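Local coordinates for open reading frame 2 (Aeromonas sobria, PDB 3WQB), which probably serves as the dedicated chaperone of a secreted serine protease, helping it fold and remaining bound to it through a small alpha/beta domain, at residues 81-86 with 113-118; 85-90 with 133-138. All coordinates share one frame; numbering follows the deposited sequence.

Contact 1. Residues 81-86 with 113-118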
loop_
_atom_site.group_PDB
_atom_site.type_symbol
_atom_site.label_atom_id
_atom_site.label_comp_id
_atom_site.label_asym_id
_atom_site.label_seq_id
_atom_site.Cartn_x
_atom_site.Cartn_y
_atom_site.Cartn_z
ATOM N N SER B 81 4.651 24.767 -0.796
ATOM C CA SER B 81 3.649 24.950 -1.845
ATOM C C SER B 81 2.935 26.297 -1.774
ATOM O O SER B 81 2.423 26.781 -2.785
ATOM C CB SER B 81 2.614 23.821 -1.802
ATOM O OG SER B 81 1.729 23.972 -0.703
ATOM N N GLY B 82 2.894 26.888 -0.579
ATOM C CA GLY B 82 2.110 28.096 -0.334
ATOM C C GLY B 82 0.817 27.836 0.422
ATOM O O GLY B 82 0.172 28.772 0.905
ATOM N N THR B 83 0.441 26.561 0.527
ATOM C CA THR B 83 -0.788 26.151 1.207
ATOM C C THR B 83 -0.526 25.778 2.665
ATOM O O THR B 83 0.488 25.153 2.987
ATOM C CB THR B 83 -1.475 24.986 0.447
ATOM O OG1 THR B 83 -1.881 25.447 -0.846
ATOM C CG2 THR B 83 -2.704 24.454 1.195
ATOM N N LEU B 84 -1.444 26.202 3.532
ATOM C CA LEU B 84 -1.475 25.815 4.935
ATOM C C LEU B 84 -2.719 24.982 5.183
ATOM O O LEU B 84 -3.818 25.355 4.753
ATOM C CB LEU B 84 -1.527 27.057 5.837
ATOM C CG LEU B 84 -0.386 28.070 5.768
ATOM C CD1 LEU B 84 -0.895 29.450 6.136
ATOM C CD2 LEU B 84 0.741 27.672 6.682
ATOM N N LEU B 85 -2.548 23.855 5.864
ATOM C CA LEU B 85 -3.686 23.066 6.350
ATOM C C LEU B 85 -3.967 23.497 7.776
ATOM O O LEU B 85 -3.054 23.576 8.596
ATOM C CB LEU B 85 -3.397 21.564 6.312
ATOM C CG LEU B 85 -2.955 20.892 5.008
ATOM C CD1 LEU B 85 -3.135 19.394 5.156
ATOM C CD2 LEU B 85 -3.686 21.382 3.773
ATOM N N VAL B 86 -5.231 23.786 8.059
ATOM C CA VAL B 86 -5.653 24.265 9.371
ATOM C C VAL B 86 -6.847 23.438 9.844
ATOM O O VAL B 86 -7.821 23.274 9.106
ATOM C CB VAL B 86 -6.028 25.775 9.308
ATOM C CG1 VAL B 86 -6.734 26.236 10.571
ATOM C CG2 VAL B 86 -4.789 26.616 9.077
ATOM N N LEU B 113 -7.820 24.240 3.656
ATOM C CA LEU B 113 -6.647 24.615 2.887
ATOM C C LEU B 113 -6.688 26.121 2.663
ATOM O O LEU B 113 -7.635 26.648 2.062
ATOM C CB LEU B 113 -6.621 23.880 1.544
ATOM C CG LEU B 113 -6.177 22.414 1.519
ATOM C CD1 LEU B 113 -7.113 21.486 2.292
ATOM C CD2 LEU B 113 -6.043 21.943 0.087
ATOM N N LEU B 114 -5.680 26.806 3.187
ATOM C CA LEU B 114 -5.545 28.249 3.036
ATOM C C LEU B 114 -4.284 28.540 2.240
ATOM O O LEU B 114 -3.242 27.919 2.460
ATOM C CB LEU B 114 -5.485 28.933 4.408
ATOM C CG LEU B 114 -6.494 28.538 5.494
ATOM C CD1 LEU B 114 -6.184 29.292 6.780
ATOM C CD2 LEU B 114 -7.947 28.778 5.074
ATOM N N GLU B 115 -4.373 29.470 1.300
ATOM C CA GLU B 115 -3.217 29.793 0.477
ATOM C C GLU B 115 -2.619 31.137 0.872
ATOM O O GLU B 115 -3.340 32.115 1.096
ATOM C CB GLU B 115 -3.573 29.756 -1.008
ATOM C CG GLU B 115 -2.361 29.652 -1.934
ATOM C CD GLU B 115 -2.731 29.326 -3.374
ATOM O OE1 GLU B 115 -1.945 28.616 -4.037
ATOM O OE2 GLU B 115 -3.804 29.768 -3.843
ATOM N N ALA B 116 -1.295 31.161 0.979
ATOM C CA ALA B 116 -0.571 32.378 1.306
ATOM C C ALA B 116 -0.338 33.200 0.048
ATOM O O ALA B 116 -0.115 32.654 -1.036
ATOM C CB ALA B 116 0.743 32.049 1.990
ATOM N N LYS B 117 -0.417 34.518 0.202
ATOM C CA LYS B 117 -0.201 35.456 -0.894
ATOM C C LYS B 117 1.301 35.645 -1.109
ATOM O O LYS B 117 2.085 35.359 -0.205
ATOM C CB LYS B 117 -0.891 36.785 -0.574
ATOM C CG LYS B 117 -2.408 36.665 -0.479
ATOM C CD LYS B 117 -3.034 37.814 0.294
ATOM C CE LYS B 117 -4.544 37.658 0.353
ATOM N NZ LYS B 117 -5.196 38.728 1.159
ATOM N N PRO B 118 1.717 36.103 -2.311
ATOM C CA PRO B 118 3.151 36.313 -2.537
ATOM C C PRO B 118 3.779 37.192 -1.454
ATOM O O PRO B 118 3.173 38.181 -1.026
ATOM C CB PRO B 118 3.202 37.015 -3.905
ATOM C CG PRO B 118 1.782 37.405 -4.218
ATOM C CD PRO B 118 0.934 36.395 -3.526
HETATM O O HOH W 1 -0.467 26.712 -2.770
#
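Thr83-Val86 and Leu113-Ala116 are the first and third strands of a ferredoxin-like sheet, paired antiparallel at its middle. Leu84 and Leu114 form the hydrogen-bonded pair: Leu84 N gives to Leu114 O at 2.7 Å, and Leu114 N returns a bond to Leu84 O at 2.8 Å, both nearly straight. The ladder extends to the corner at Gly82, whose O accepts from Ala116 N (2.8 Å); its positive phi of 104° suits a residue without a side chain. On one face, Leu85 lies alongside Leu113, its CD2 reaching 3.5 Å from Leu113 CG. Thr83 turns CG2 anti to its own nitrogen (OG1 chi1 -64°), which brings the methyl to 4.0 Å from Leu113 CB while OG1 donates to a water. That water in turn donates to Ser81 O and Glu115 OE1, tying the corner to the neighbouring strand; Glu115 OE1 is also in a salt bridge with Arg65. On the reverse face Val86 CG2 meets Leu114 CD1 obliquely at 3.8 Å. This second face packs beneath helices 90-98 and 122-131, with strands 102-108 and 136-141 flanking the pair.

Contact 2. Residues 85-90 with 133-138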
loop_
_atom_site.group_PDB
_atom_site.type_symbol
_atom_site.label_atom_id
_atom_site.label_comp_id
_atom_site.label_asym_id
_atom_site.label_seq_id
_atom_site.Cartn_x
_atom_site.Cartn_y
_atom_site.Cartn_z
ATOM N N LEU B 85 -2.548 23.855 5.864
ATOM C CA LEU B 85 -3.686 23.066 6.350
ATOM C C LEU B 85 -3.967 23.497 7.776
ATOM O O LEU B 85 -3.054 23.576 8.596
ATOM C CB LEU B 85 -3.397 21.564 6.312
ATOM C CG LEU B 85 -2.955 20.892 5.008
ATOM C CD1 LEU B 85 -3.135 19.394 5.156
ATOM C CD2 LEU B 85 -3.686 21.382 3.773
ATOM N N VAL B 86 -5.231 23.786 8.059
ATOM C CA VAL B 86 -5.653 24.265 9.371
ATOM C C VAL B 86 -6.847 23.438 9.844
ATOM O O VAL B 86 -7.821 23.274 9.106
ATOM C CB VAL B 86 -6.028 25.775 9.308
ATOM C CG1 VAL B 86 -6.734 26.236 10.571
ATOM C CG2 VAL B 86 -4.789 26.616 9.077
ATOM N N GLU B 87 -6.766 22.909 11.063
ATOM C CA GLU B 87 -7.899 22.189 11.639
ATOM C C GLU B 87 -8.883 23.168 12.278
ATOM O O GLU B 87 -8.692 23.623 13.408
ATOM C CB GLU B 87 -7.450 21.117 12.631
ATOM C CG GLU B 87 -8.575 20.162 13.017
ATOM C CD GLU B 87 -8.089 18.888 13.673
ATOM O OE1 GLU B 87 -6.981 18.885 14.252
ATOM O OE2 GLU B 87 -8.832 17.883 13.613
ATOM N N ALA B 88 -9.920 23.499 11.520
ATOM C CA ALA B 88 -10.962 24.422 11.951
ATOM C C ALA B 88 -12.166 24.206 11.052
ATOM O O ALA B 88 -12.018 23.792 9.899
ATOM C CB ALA B 88 -10.477 25.861 11.833
ATOM N N ASP B 89 -13.354 24.491 11.578
ATOM C CA ASP B 89 -14.566 24.503 10.760
ATOM C C ASP B 89 -14.467 25.632 9.732
ATOM O O ASP B 89 -13.631 26.527 9.875
ATOM C CB ASP B 89 -15.812 24.667 11.640
ATOM C CG ASP B 89 -15.907 26.048 12.273
ATOM O OD1 ASP B 89 -16.266 27.012 11.562
ATOM O OD2 ASP B 89 -15.640 26.166 13.485
ATOM N N ASP B 90 -15.319 25.591 8.708
ATOM C CA ASP B 90 -15.268 26.555 7.605
ATOM C C ASP B 90 -15.341 28.018 8.052
ATOM O O ASP B 90 -14.518 28.838 7.634
ATOM C CB ASP B 90 -16.363 26.255 6.574
ATOM C CG ASP B 90 -16.080 24.997 5.767
ATOM O OD1 ASP B 90 -14.931 24.508 5.809
ATOM O OD2 ASP B 90 -17.005 24.496 5.093
ATOM N N GLY B 133 -3.669 28.411 19.533
ATOM C CA GLY B 133 -4.266 27.102 19.819
ATOM C C GLY B 133 -4.835 26.382 18.608
ATOM O O GLY B 133 -5.677 25.492 18.743
ATOM N N VAL B 134 -4.374 26.766 17.422
ATOM C CA VAL B 134 -4.852 26.170 16.180
ATOM C C VAL B 134 -3.810 25.188 15.649
ATOM O O VAL B 134 -2.624 25.514 15.578
ATOM C CB VAL B 134 -5.165 27.255 15.118
ATOM C CG1 VAL B 134 -5.810 26.639 13.888
ATOM C CG2 VAL B 134 -6.067 28.340 15.707
ATOM N N ASN B 135 -4.256 23.979 15.314
ATOM C CA ASN B 135 -3.407 22.990 14.650
ATOM C C ASN B 135 -3.209 23.359 13.184
ATOM O O ASN B 135 -4.172 23.519 12.439
ATOM C CB ASN B 135 -4.006 21.585 14.771
ATOM C CG ASN B 135 -3.599 20.877 16.053
ATOM O OD1 ASN B 135 -3.605 21.463 17.137
ATOM N ND2 ASN B 135 -3.243 19.601 15.930
ATOM N N VAL B 136 -1.953 23.515 12.791
ATOM C CA VAL B 136 -1.603 23.975 11.447
ATOM C C VAL B 136 -0.461 23.137 10.867
ATOM O O VAL B 136 0.433 22.709 11.590
ATOM C CB VAL B 136 -1.242 25.496 11.452
ATOM C CG1 VAL B 136 -0.115 25.803 12.444
ATOM C CG2 VAL B 136 -0.876 25.998 10.057
ATOM N N GLN B 137 -0.506 22.905 9.557
ATOM C CA GLN B 137 0.577 22.234 8.852
ATOM C C GLN B 137 0.901 23.011 7.582
ATOM O O GLN B 137 0.016 23.288 6.768
ATOM C CB GLN B 137 0.201 20.779 8.517
ATOM C CG GLN B 137 1.309 19.966 7.822
ATOM C CD GLN B 137 0.834 18.594 7.360
ATOM O OE1 GLN B 137 -0.353 18.380 7.145
ATOM N NE2 GLN B 137 1.764 17.657 7.214
ATOM N N ILE B 138 2.165 23.391 7.439
ATOM C CA ILE B 138 2.651 23.995 6.203
ATOM C C ILE B 138 2.849 22.881 5.182
ATOM O O ILE B 138 3.586 21.926 5.440
ATOM C CB ILE B 138 3.990 24.739 6.427
ATOM C CG1 ILE B 138 3.801 25.860 7.455
ATOM C CG2 ILE B 138 4.523 25.298 5.108
ATOM C CD1 ILE B 138 5.086 26.435 8.024
HETATM O O HOH W 2 -6.964 23.421 15.463
#
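Val86 pushes its CG1 against CG1 of Val134, the methyls 3.5 Å apart, tighter than ordinary van der Waals contact. Its other methyl, CG2, faces CG2 of Val136 at 4.1 Å, so the two branches of one valine meet two different partners: Val136 in the facing strand, and Val134 in the loop that leads into it. Val136 places CG1 between its own nitrogen and carbonyl carbon (chi1 56°), leaving CG2 to lean over Leu85 O. The backbones pair in antiparallel fashion, the first strand of the ferredoxin-like domain against its last. Leu85 N and Leu85 O each bond Gln137, to its O and N respectively, at 2.8 Å, and Glu87 N gives to Asn135 O at 3.0 Å. Beyond that the strands part, and a water takes over the ladder, donating to Glu87 O and accepting from Asn135 N. On the opposite face Gln137 runs extended beside Leu85, with OE1 3.6 Å from Leu85 CD1 and hydrogen-bonded to the backbone of the partner protein. Glu87 lies alongside Asn135, their carboxylate and amide planes 62° apart; OE2 of Glu87 makes a salt bridge with a basic side chain of that partner chain.

How the contacts relate
One strand, 83-87, serves both contacts with its two edges: 111-116 takes one in contact 1 and 136-141 the other in contact 2, giving three adjacent strands of a single sheet whose contact centres lie about 11 Å apart. Leu85 and Val86 belong to both. Leu84 adds a direct link across the helix-side face, its CD2 touching Ile138 CG1 at 3.6 Å and Val136 CG2 at 4.1 Å, so that the two contacts share one apolar core with helix 122-131. The other face has a different role: Leu85 and Leu113 of contact 1, with Glu87 and Gln137 of contact 2, pack on the partner protein, consistent with a sheet that presents a binding surface.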